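Local coordinates for ABC transporter substrate-binding protein-branched chain amino acid transport (Streptococcus pneumoniae, PDB 4GNR), which binds isoleucine and probably other branched-chain amino acids, most likely handing them to an ABC transporter for uptake, at residues T25-G30 with G81-G86; P101-S106 with Y287-L292. All coordinates share one frame; numbering follows the deposited sequence.

Overall arrangement
From the N terminus the chain runs through strand 7-14 into helix 21-40, which carries residues 25-30. Interaction 1 closes a loop of 50 residues when the chain comes out of strand 78-80 and enters the turn before helix 85-97. That helix leads to strand 102-104, where interaction 2 opens; its partner, helix 281-297, arrives only after 180 further residues. The two loops therefore follow one another without crossing. Their centres lie about 10 Å apart, and Ser106 joins the two contacts. Together they tie helices 21-40 and 281-297 to strand 102-104 and to the turns that follow strands 78-80 and 102-104, beside the isoleucine.

Interaction 1 of 2, residues T25-G30 with G81-G86; sequences TAEQKG and GPATSG. With ILE (isoleucine), chain B.
Glu27 lays its carboxyl group against the methyl group of Ala83, and this single meeting makes up nearly all of the contact. Both oxygens approach the methyl evenly: Ala83 CB lies 3.4 Å from Glu27 OE1 and 3.4 Å from Glu27 OE2. The chain reaches that far because CG stands anti to the carbonyl carbon (chi1 -64°) and the rest is extended (chi2 -167°). A small residue suits position 83, since the carboxyl comes close over it, while Ser106 OG hydrogen-bonds both Glu27 OE2 and Ala83 O. The C-O bond to OE2 is the longer, consistent with a proton there, which would let Ser106 OG give its own to Ala83 O.

Ser85 N donates to the isoleucine O at 3.0 Å, and Ser85 OG to OXT at 2.6 Å. This turn, leading into a helix whose first N-H meets the ligand carboxylate, lines the cleft of a periplasmic binding protein. Gly81, with phi at 93°, and the cis peptide before Pro82 shape the bend. The contact thus sets helix 21-40 against the turn between strand 78-80 and helix 85-97, with Phe14 of strand 7-14 and Phe282 and Ala286 of helix 281-297 also packing on Glu27.

Interaction 2 of 2, residues P101-S106 with Y287-L292; sequences PLISPS and YDSVHL. With ILE (isoleucine), chain B.
Ser289 points its side chain from the helix between Ile103 and Pro105, and van der Waals contact carries the meeting. Its OG lies 3.5 Å from Ile103 CD1 and 3.5 Å from Pro105 CG. A small side chain fits here because the backbones come near, the CA atoms of Pro105 and Ser289 being 5.9 Å apart. The hydroxyl makes a weak hydrogen bond with Leu285 O of its own helix. Apolar contact extends the patch: the extended torsions of Ile103 (chi1 -179°, chi2 164°) carry its CD1 out to the helix, where it meets Leu292 CD1, methyl to methyl, at 4.1 Å.

No hydrogen bond crosses between the two segments; the stronger ones lie at the end of the strand. Ser104 OG accepts from Ser106 N at 3.3 Å, an ST turn, and also bonds to Pro82 O, tying this turn to the one before helix 85-97. As the second ligand-binding turn of the same parallel sheet, it holds the amino group: Ser106 O accepts from the isoleucine N at 3.0 Å.

Strand 102-104 lies between strands 78-80 and 119-121; helix 281-297 lies over the side of the sheet that Ile103 faces and reaches on to Pro105, and Val80 packs on Ile103, Pro105 and Ser289 alike.

Interaction 1 of 2, residues T25-G30 with G81-G86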
loop_
_atom_site.group_PDB
_atom_site.type_symbol
_atom_site.label_atom_id
_atom_site.label_comp_id
_atom_site.label_asym_id
_atom_site.label_seq_id
_atom_site.Cartn_x
_atom_site.Cartn_y
_atom_site.Cartn_z
ATOM N N THR A 25 3.594 9.552 -3.400
ATOM C CA THR A 25 4.600 10.482 -2.874
ATOM C C THR A 25 5.399 9.826 -1.727
ATOM O O THR A 25 6.620 9.973 -1.632
ATOM C CB THR A 25 3.943 11.790 -2.405
ATOM O OG1 THR A 25 3.329 12.419 -3.543
ATOM C CG2 THR A 25 4.947 12.728 -1.761
ATOM N N ALA A 26 4.695 9.080 -0.868
ATOM C CA ALA A 26 5.381 8.349 0.210
ATOM C C ALA A 26 6.393 7.366 -0.410
ATOM O O ALA A 26 7.516 7.214 0.069
ATOM C CB ALA A 26 4.387 7.601 1.065
ATOM N N GLU A 27 5.964 6.670 -1.460
ATOM C CA GLU A 27 6.832 5.685 -2.116
ATOM C C GLU A 27 8.017 6.359 -2.805
ATOM O O GLU A 27 9.139 5.860 -2.742
ATOM C CB GLU A 27 6.031 4.776 -3.035
ATOM C CG GLU A 27 5.042 3.972 -2.211
ATOM C CD GLU A 27 4.378 2.820 -2.896
ATOM O OE1 GLU A 27 4.715 2.368 -3.989
ATOM O OE2 GLU A 27 3.417 2.300 -2.182
ATOM N N GLN A 28 7.765 7.489 -3.461
ATOM C CA GLN A 28 8.835 8.266 -4.075
ATOM C C GLN A 28 9.904 8.602 -3.008
ATOM O O GLN A 28 11.108 8.447 -3.233
ATOM C CB GLN A 28 8.244 9.545 -4.681
ATOM C CG GLN A 28 9.256 10.497 -5.277
ATOM C CD GLN A 28 8.591 11.840 -5.606
ATOM O OE1 GLN A 28 7.717 12.326 -4.877
ATOM N NE2 GLN A 28 9.016 12.445 -6.687
ATOM N N LYS A 29 9.441 9.095 -1.860
ATOM C CA LYS A 29 10.377 9.483 -0.786
ATOM C C LYS A 29 11.141 8.283 -0.239
ATOM O O LYS A 29 12.360 8.367 -0.004
ATOM C CB LYS A 29 9.653 10.233 0.330
ATOM C CG LYS A 29 9.239 11.654 -0.087
ATOM C CD LYS A 29 8.445 12.384 0.993
ATOM C CE LYS A 29 7.900 13.725 0.508
ATOM N NZ LYS A 29 6.925 14.307 1.460
ATOM N N GLY A 30 10.443 7.180 0.022
ATOM C CA GLY A 30 11.147 6.008 0.552
ATOM C C GLY A 30 12.138 5.413 -0.464
ATOM O O GLY A 30 13.260 5.034 -0.110
ATOM N N GLY A 81 7.210 0.875 -8.676
ATOM C CA GLY A 81 5.899 1.484 -8.795
ATOM C C GLY A 81 5.212 0.965 -10.060
ATOM O O GLY A 81 5.878 0.448 -10.955
ATOM N N PRO A 82 3.892 1.184 -10.192
ATOM C CA PRO A 82 3.043 1.988 -9.319
ATOM C C PRO A 82 2.745 1.459 -7.925
ATOM O O PRO A 82 3.034 0.309 -7.586
ATOM C CB PRO A 82 1.714 2.085 -10.111
ATOM C CG PRO A 82 2.128 1.877 -11.553
ATOM C CD PRO A 82 3.204 0.846 -11.451
ATOM N N ALA A 83 2.160 2.335 -7.129
ATOM C CA ALA A 83 1.753 2.000 -5.768
ATOM C C ALA A 83 0.419 1.238 -5.693
ATOM O O ALA A 83 0.221 0.408 -4.801
ATOM C CB ALA A 83 1.611 3.285 -4.933
ATOM N N THR A 84 -0.501 1.576 -6.588
ATOM C CA THR A 84 -1.870 1.083 -6.497
ATOM C C THR A 84 -2.167 0.015 -7.548
ATOM O O THR A 84 -1.475 -0.108 -8.571
ATOM C CB THR A 84 -2.885 2.248 -6.534
ATOM O OG1 THR A 84 -2.858 2.875 -7.821
ATOM C CG2 THR A 84 -2.629 3.252 -5.410
ATOM N N SER A 85 -3.227 -0.748 -7.299
ATOM C CA SER A 85 -3.507 -1.909 -8.128
ATOM C C SER A 85 -3.959 -1.608 -9.543
ATOM O O SER A 85 -3.510 -2.256 -10.476
ATOM C CB SER A 85 -4.493 -2.843 -7.419
ATOM O OG SER A 85 -3.884 -3.508 -6.322
ATOM N N GLY A 86 -4.875 -0.671 -9.721
ATOM C CA GLY A 86 -5.357 -0.377 -11.070
ATOM C C GLY A 86 -4.207 0.067 -11.967
ATOM O O GLY A 86 -4.036 -0.384 -13.104
HETATM N N ILE B . -3.067 -1.707 -1.602
HETATM C CA ILE B . -3.716 -0.589 -2.343
HETATM C C ILE B . -3.806 -0.955 -3.820
HETATM O O ILE B . -4.350 -0.145 -4.599
HETATM C CB ILE B . -3.124 0.810 -1.993
HETATM C CG1 ILE B . -1.614 0.790 -2.026
HETATM C CG2 ILE B . -3.578 1.413 -0.549
HETATM C CD1 ILE B . -1.014 2.157 -1.778
HETATM O OXT ILE B . -3.364 -2.069 -4.171
#

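Interaction 2 of 2, residues P101-S106 with Y287-L292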
loop_
_atom_site.group_PDB
_atom_site.type_symbol
_atom_site.label_atom_id
_atom_site.label_comp_id
_atom_site.label_asym_id
_atom_site.label_seq_id
_atom_site.Cartn_x
_atom_site.Cartn_y
_atom_site.Cartn_z
ATOM N N PRO A 101 11.724 -5.945 -15.497
ATOM C CA PRO A 101 10.936 -6.246 -14.313
ATOM C C PRO A 101 10.377 -4.964 -13.678
ATOM O O PRO A 101 11.049 -3.939 -13.596
ATOM C CB PRO A 101 11.953 -6.937 -13.383
ATOM C CG PRO A 101 13.282 -6.343 -13.787
ATOM C CD PRO A 101 13.172 -6.132 -15.285
ATOM N N LEU A 102 9.159 -5.102 -13.170
ATOM C CA LEU A 102 8.444 -4.043 -12.485
ATOM C C LEU A 102 8.042 -4.585 -11.122
ATOM O O LEU A 102 7.446 -5.674 -11.031
ATOM C CB LEU A 102 7.239 -3.595 -13.312
ATOM C CG LEU A 102 6.445 -2.388 -12.766
ATOM C CD1 LEU A 102 5.844 -1.569 -13.906
ATOM C CD2 LEU A 102 5.392 -2.788 -11.758
ATOM N N ILE A 103 8.393 -3.837 -10.072
ATOM C CA ILE A 103 8.005 -4.210 -8.726
ATOM C C ILE A 103 7.087 -3.140 -8.160
ATOM O O ILE A 103 7.454 -1.952 -8.086
ATOM C CB ILE A 103 9.229 -4.479 -7.785
ATOM C CG1 ILE A 103 8.746 -4.896 -6.392
ATOM C CG2 ILE A 103 10.210 -3.305 -7.722
ATOM C CD1 ILE A 103 9.843 -5.545 -5.555
ATOM N N SER A 104 5.868 -3.542 -7.803
ATOM C CA SER A 104 4.976 -2.662 -7.054
ATOM C C SER A 104 5.186 -2.953 -5.570
ATOM O O SER A 104 4.993 -4.102 -5.132
ATOM C CB SER A 104 3.501 -2.877 -7.345
ATOM O OG SER A 104 2.737 -2.123 -6.413
ATOM N N PRO A 105 5.577 -1.954 -4.780
ATOM C CA PRO A 105 5.744 -2.226 -3.354
ATOM C C PRO A 105 4.452 -2.610 -2.630
ATOM O O PRO A 105 4.508 -3.284 -1.605
ATOM C CB PRO A 105 6.240 -0.851 -2.809
ATOM C CG PRO A 105 6.887 -0.175 -4.005
ATOM C CD PRO A 105 5.986 -0.590 -5.157
ATOM N N SER A 106 3.311 -2.194 -3.201
ATOM C CA SER A 106 2.079 -2.109 -2.410
ATOM C C SER A 106 0.776 -2.479 -3.082
ATOM O O SER A 106 -0.268 -2.366 -2.434
ATOM C CB SER A 106 1.975 -0.640 -1.914
ATOM O OG SER A 106 2.120 0.265 -3.015
ATOM N N TYR A 287 11.115 1.569 0.044
ATOM C CA TYR A 287 12.532 1.515 0.424
ATOM C C TYR A 287 13.029 0.068 0.243
ATOM O O TYR A 287 14.088 -0.185 -0.356
ATOM C CB TYR A 287 12.665 2.016 1.854
ATOM C CG TYR A 287 14.059 2.064 2.413
ATOM C CD1 TYR A 287 14.596 0.974 3.071
ATOM C CD2 TYR A 287 14.821 3.230 2.350
ATOM C CE1 TYR A 287 15.861 1.037 3.657
ATOM C CE2 TYR A 287 16.085 3.310 2.936
ATOM C CZ TYR A 287 16.591 2.211 3.591
ATOM O OH TYR A 287 17.808 2.239 4.217
ATOM N N ASP A 288 12.276 -0.901 0.762
ATOM C CA ASP A 288 12.632 -2.307 0.586
ATOM C C ASP A 288 12.628 -2.715 -0.892
ATOM O O ASP A 288 13.505 -3.476 -1.310
ATOM C CB ASP A 288 11.731 -3.236 1.394
ATOM C CG ASP A 288 12.130 -3.352 2.859
ATOM O OD1 ASP A 288 13.169 -2.802 3.271
ATOM O OD2 ASP A 288 11.390 -4.077 3.576
ATOM N N SER A 289 11.657 -2.251 -1.677
ATOM C CA SER A 289 11.611 -2.608 -3.095
ATOM C C SER A 289 12.883 -2.158 -3.819
ATOM O O SER A 289 13.407 -2.898 -4.666
ATOM C CB SER A 289 10.380 -2.067 -3.790
ATOM O OG SER A 289 9.191 -2.794 -3.504
ATOM N N VAL A 290 13.365 -0.950 -3.521
ATOM C CA VAL A 290 14.617 -0.500 -4.147
ATOM C C VAL A 290 15.775 -1.421 -3.761
ATOM O O VAL A 290 16.578 -1.792 -4.607
ATOM C CB VAL A 290 14.922 0.970 -3.823
ATOM C CG1 VAL A 290 16.352 1.326 -4.219
ATOM C CG2 VAL A 290 13.919 1.872 -4.497
ATOM N N HIS A 291 15.893 -1.767 -2.473
ATOM C CA HIS A 291 16.966 -2.677 -2.064
ATOM C C HIS A 291 16.845 -4.037 -2.742
ATOM O O HIS A 291 17.866 -4.643 -3.097
ATOM C CB HIS A 291 17.022 -2.813 -0.541
ATOM C CG HIS A 291 17.763 -1.709 0.099
ATOM N ND1 HIS A 291 19.137 -1.722 0.131
ATOM C CD2 HIS A 291 17.374 -0.561 0.683
ATOM C CE1 HIS A 291 19.573 -0.633 0.727
ATOM N NE2 HIS A 291 18.528 0.090 1.082
ATOM N N LEU A 292 15.634 -4.549 -2.891
ATOM C CA LEU A 292 15.435 -5.830 -3.574
ATOM C C LEU A 292 15.976 -5.750 -5.013
ATOM O O LEU A 292 16.659 -6.672 -5.493
ATOM C CB LEU A 292 13.944 -6.199 -3.591
ATOM C CG LEU A 292 13.419 -6.740 -2.255
ATOM C CD1 LEU A 292 11.919 -6.634 -2.160
ATOM C CD2 LEU A 292 13.869 -8.195 -2.068
HETATM N N ILE B . -3.067 -1.707 -1.602
HETATM C CA ILE B . -3.716 -0.589 -2.343
HETATM C C ILE B . -3.806 -0.955 -3.820
HETATM O O ILE B . -4.350 -0.145 -4.599
HETATM C CB ILE B . -3.124 0.810 -1.993
HETATM C CG1 ILE B . -1.614 0.790 -2.026
HETATM C CG2 ILE B . -3.578 1.413 -0.549
HETATM C CD1 ILE B . -1.014 2.157 -1.778
HETATM O OXT ILE B . -3.364 -2.069 -4.171
#